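Outer membrane protein Omp121 (Bacteroides thetaiotaomicron, PDB 5FQ8) belongs to the TonB-dependent receptors of the outer membrane, binds metal ions, and probably takes up a nutrient through a plugged beta-barrel. Local coordinates at residues K145-T150 with G592-D597; N475-F480 with G525-F530. One frame throughout, in Å; residues are numbered along the deposited sequence.

Contact 1 of 2, residues K145-T150 with G592-D597; sequences KGAAAT and GKTGND
This is an interface between plug and barrel, the hallmark of a TonB-dependent receptor: 145-150 is a loop of the plug domain, between strands 138-144 and 161-166, and 592-597 is the end of barrel strand 582-596 with Asp597 just beyond it. The strand alternates: Gly592 and Thr594 face the plug, while Lys593 points away and lies against Tyr561, Pro562, Met644 and Thr646 of the flanking strands. As modelled, OG1 of Thr594 hydrogen-bonds to the carbonyl O of Ala147, 3.0 Å, though the exact place of the hydroxyl is uncertain. A threonine hydroxyl suits a buried place facing a loop carbonyl, to which it can donate, and the modelled torsion would direct it there: OG1 stands anti to the Thr594 carbonyl carbon, beside its own backbone N (chi1 -61°), while CG2 is anti to that N. The other side of Ala147 is also held by the barrel, for its N-H bonds to Glu647 on strand 643-656, so this residue of an irregular loop has its N-H satisfied by the wall and its carbonyl probably satisfied by Thr594. Thr150 comes in from the loop with its side chain at about a right angle to that of Thr594, but the model does not place the two hydroxyls reliably. Small residues allow the close approach at the other end, where the CA atoms of Ala148 and Gly592 are 3.9 Å apart. A beta carbon on Gly592 would fall 2.0 Å from Ala148 O, so a side chain would clash with the loop as placed. Its absence lets Gly592 CA point a hydrogen at Ala148 O, 3.5 Å away and nearly straight at 162°, and Ala148 CB rests 3.4 Å from Gly592 N.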
# COMPACT_ATOMS: atom_id res chain seq x y z
N LYS B 145 -2.54 3.67 44.81
CA LYS B 145 -2.13 2.31 44.49
C LYS B 145 -3.26 1.31 44.62
O LYS B 145 -3.27 0.29 43.92
CB LYS B 145 -0.97 1.90 45.40
CG LYS B 145 0.16 2.88 45.42
CD LYS B 145 1.26 2.40 46.36
CE LYS B 145 2.37 3.41 46.55
NZ LYS B 145 1.86 4.62 47.21
N GLY B 146 -4.22 1.57 45.50
CA GLY B 146 -5.23 0.60 45.80
C GLY B 146 -6.43 0.73 44.90
O GLY B 146 -6.68 1.78 44.32
N ALA B 147 -7.17 -0.36 44.79
CA ALA B 147 -8.26 -0.44 43.83
C ALA B 147 -9.58 -0.75 44.52
O ALA B 147 -10.41 -1.46 43.97
CB ALA B 147 -7.95 -1.50 42.78
N ALA B 148 -9.78 -0.20 45.72
CA ALA B 148 -11.00 -0.45 46.47
C ALA B 148 -11.94 0.75 46.54
O ALA B 148 -13.09 0.59 46.94
CB ALA B 148 -10.68 -0.87 47.90
N ALA B 149 -11.49 1.93 46.16
CA ALA B 149 -12.35 3.08 46.13
C ALA B 149 -12.04 3.83 44.83
O ALA B 149 -11.40 4.87 44.84
CB ALA B 149 -12.15 3.97 47.35
N THR B 150 -12.51 3.29 43.71
CA THR B 150 -12.21 3.83 42.40
C THR B 150 -13.43 4.42 41.72
O THR B 150 -13.45 4.55 40.50
CB THR B 150 -11.60 2.76 41.51
OG1 THR B 150 -12.43 1.60 41.55
CG2 THR B 150 -10.23 2.39 41.99
N GLY B 592 -13.08 -3.12 48.90
CA GLY B 592 -13.96 -2.64 47.85
C GLY B 592 -13.70 -3.35 46.55
O GLY B 592 -12.81 -4.20 46.44
N LYS B 593 -14.49 -2.98 45.54
CA LYS B 593 -14.44 -3.61 44.24
C LYS B 593 -14.34 -2.56 43.14
O LYS B 593 -14.84 -1.45 43.27
CB LYS B 593 -15.66 -4.49 44.00
CG LYS B 593 -15.70 -5.74 44.86
CD LYS B 593 -17.10 -6.05 45.34
CE LYS B 593 -17.91 -6.73 44.27
NZ LYS B 593 -17.97 -8.19 44.50
N THR B 594 -13.67 -2.93 42.05
CA THR B 594 -13.67 -2.15 40.82
C THR B 594 -14.06 -3.07 39.67
O THR B 594 -13.36 -4.05 39.39
CB THR B 594 -12.32 -1.51 40.54
OG1 THR B 594 -11.98 -0.62 41.60
CG2 THR B 594 -12.39 -0.74 39.26
N GLY B 595 -15.16 -2.74 38.99
CA GLY B 595 -15.57 -3.48 37.83
C GLY B 595 -14.77 -3.13 36.59
O GLY B 595 -14.04 -2.15 36.54
N ASN B 596 -14.94 -3.95 35.55
CA ASN B 596 -14.22 -3.74 34.31
C ASN B 596 -14.96 -4.43 33.18
O ASN B 596 -15.67 -5.41 33.39
CB ASN B 596 -12.80 -4.27 34.39
CG ASN B 596 -11.92 -3.76 33.30
OD1 ASN B 596 -12.16 -2.71 32.74
ND2 ASN B 596 -10.88 -4.49 33.01
N ASP B 597 -14.78 -3.90 31.98
CA ASP B 597 -15.36 -4.46 30.78
C ASP B 597 -14.26 -5.13 29.96
O ASP B 597 -13.15 -5.34 30.43
CB ASP B 597 -16.09 -3.38 29.99
CG ASP B 597 -15.23 -2.15 29.73
OD1 ASP B 597 -14.00 -2.26 29.65
OD2 ASP B 597 -15.81 -1.06 29.61

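Contact 2 of 2, residues N475-F480 with G525-F530; sequences NALVGF and GVFGQF
The Phe527 ring lies over Gly479 across two neighbouring antiparallel barrel strands, 472-495 and 513-534, a CH-pi contact with Gly479 CA 3.9 Å from the ring centroid. Gly479 and Phe527 are a hydrogen-bonded pair, and the ring gets there because CG sits in the crowded position between backbone N and carbonyl carbon (chi1 58°), leaning across the strands. Glycine suits the place, since a beta carbon would land 2.3 Å from Phe527 CZ. Beside the ring, Leu477 CD2 adds an apolar touch at 4.3 Å from Phe527 CE2. An alanine in place of Phe527 would remove the ring that covers Gly479 CA and touches Leu477 CD2, and would probably loosen the packing on this face. Leu477, Phe527 and Gln529 share the face that meets Leu152 of the plug. On the other face Val478, Phe480, Val526 and Phe530 are apolar, consistent with a lipid-facing side of the barrel, and the side chain of Phe480 is about 5 Å from a bound 3-decanoyloxypropyl decanoate. The backbone fixes this register: Gly479 N reaches Phe527 O at 2.9 Å, in the carbonyl plane, whereas Phe527 N reaches Gly479 O at 3.2 Å from above that carbonyl's plane.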
# COMPACT_ATOMS: atom_id res chain seq x y z
N ASN B 475 -19.27 15.04 53.60
CA ASN B 475 -18.94 15.42 52.24
C ASN B 475 -19.50 14.38 51.28
O ASN B 475 -18.99 13.25 51.23
CB ASN B 475 -17.43 15.58 52.04
CG ASN B 475 -17.08 16.20 50.71
OD1 ASN B 475 -17.59 15.80 49.67
ND2 ASN B 475 -16.22 17.21 50.73
N ALA B 476 -20.53 14.75 50.54
CA ALA B 476 -21.15 13.88 49.55
C ALA B 476 -20.78 14.35 48.15
O ALA B 476 -20.52 15.53 47.92
CB ALA B 476 -22.67 13.87 49.70
N LEU B 477 -20.73 13.40 47.22
CA LEU B 477 -20.44 13.69 45.82
C LEU B 477 -21.27 12.74 44.97
O LEU B 477 -21.16 11.52 45.12
CB LEU B 477 -18.95 13.52 45.51
CG LEU B 477 -18.30 14.31 44.37
CD1 LEU B 477 -16.86 13.89 44.19
CD2 LEU B 477 -19.03 14.14 43.06
N VAL B 478 -22.09 13.30 44.08
CA VAL B 478 -22.87 12.54 43.11
C VAL B 478 -22.45 12.98 41.72
O VAL B 478 -22.35 14.19 41.46
CB VAL B 478 -24.38 12.74 43.33
CG1 VAL B 478 -25.13 12.29 42.12
CG2 VAL B 478 -24.84 11.96 44.51
N GLY B 479 -22.22 12.02 40.82
CA GLY B 479 -21.64 12.34 39.53
C GLY B 479 -22.15 11.46 38.40
O GLY B 479 -22.86 10.47 38.60
N PHE B 480 -21.76 11.85 37.20
CA PHE B 480 -22.03 11.12 35.97
C PHE B 480 -20.75 11.10 35.16
O PHE B 480 -20.02 12.09 35.11
CB PHE B 480 -23.15 11.77 35.17
CG PHE B 480 -23.20 11.33 33.73
CD1 PHE B 480 -22.49 12.01 32.76
CD2 PHE B 480 -23.96 10.25 33.35
CE1 PHE B 480 -22.53 11.61 31.46
CE2 PHE B 480 -24.01 9.85 32.04
CZ PHE B 480 -23.29 10.53 31.10
N GLY B 525 -21.43 6.01 33.21
CA GLY B 525 -21.61 5.58 34.59
C GLY B 525 -22.17 6.67 35.46
O GLY B 525 -22.12 7.86 35.13
N VAL B 526 -22.71 6.25 36.60
CA VAL B 526 -23.12 7.16 37.66
C VAL B 526 -22.44 6.70 38.94
O VAL B 526 -22.30 5.50 39.17
CB VAL B 526 -24.65 7.19 37.81
CG1 VAL B 526 -25.20 5.79 37.85
CG2 VAL B 526 -25.04 7.96 39.05
N PHE B 527 -21.99 7.65 39.76
CA PHE B 527 -21.21 7.29 40.93
C PHE B 527 -21.51 8.22 42.10
O PHE B 527 -21.97 9.35 41.92
CB PHE B 527 -19.71 7.30 40.64
CG PHE B 527 -19.19 8.61 40.14
CD1 PHE B 527 -19.21 8.91 38.79
CD2 PHE B 527 -18.67 9.53 41.02
CE1 PHE B 527 -18.74 10.11 38.32
CE2 PHE B 527 -18.20 10.73 40.55
CZ PHE B 527 -18.23 11.02 39.19
N GLY B 528 -21.23 7.72 43.29
CA GLY B 528 -21.36 8.51 44.51
C GLY B 528 -20.27 8.16 45.49
O GLY B 528 -19.78 7.03 45.54
N GLN B 529 -19.88 9.16 46.29
CA GLN B 529 -18.76 9.02 47.22
C GLN B 529 -19.08 9.78 48.50
O GLN B 529 -19.08 11.01 48.50
CB GLN B 529 -17.47 9.52 46.58
CG GLN B 529 -16.26 9.37 47.43
CD GLN B 529 -15.00 9.53 46.62
OE1 GLN B 529 -14.97 9.20 45.45
NE2 GLN B 529 -13.96 10.05 47.25
N PHE B 530 -19.33 9.06 49.58
CA PHE B 530 -19.72 9.66 50.85
C PHE B 530 -18.54 9.70 51.81
O PHE B 530 -17.99 8.66 52.17
CB PHE B 530 -20.86 8.87 51.48
CG PHE B 530 -21.39 9.48 52.74
CD1 PHE B 530 -22.08 10.67 52.71
CD2 PHE B 530 -21.22 8.85 53.96
CE1 PHE B 530 -22.59 11.23 53.86
CE2 PHE B 530 -21.73 9.40 55.12
CZ PHE B 530 -22.41 10.60 55.07

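Both contacts involve the same barrel wall on the same side of the chain's centre, about 15 Å apart between centres, with nearest atoms about 6 Å apart and no touch. Contact 2 joins adjacent strands 472-495 and 513-534; strands 538-549 and 558-569 then lead across the wall to 582-596, the barrel strand of contact 1. Along the chain, contact 2 is nested within the long span that contact 1 closes between plug and barrel. The plug bridges them: Leu152, two residues beyond 145-150, reaches the inner face of contact 2. Strand pairing thus builds the wall, and one plug loop spans both places, consistent with a plug seated in the barrel.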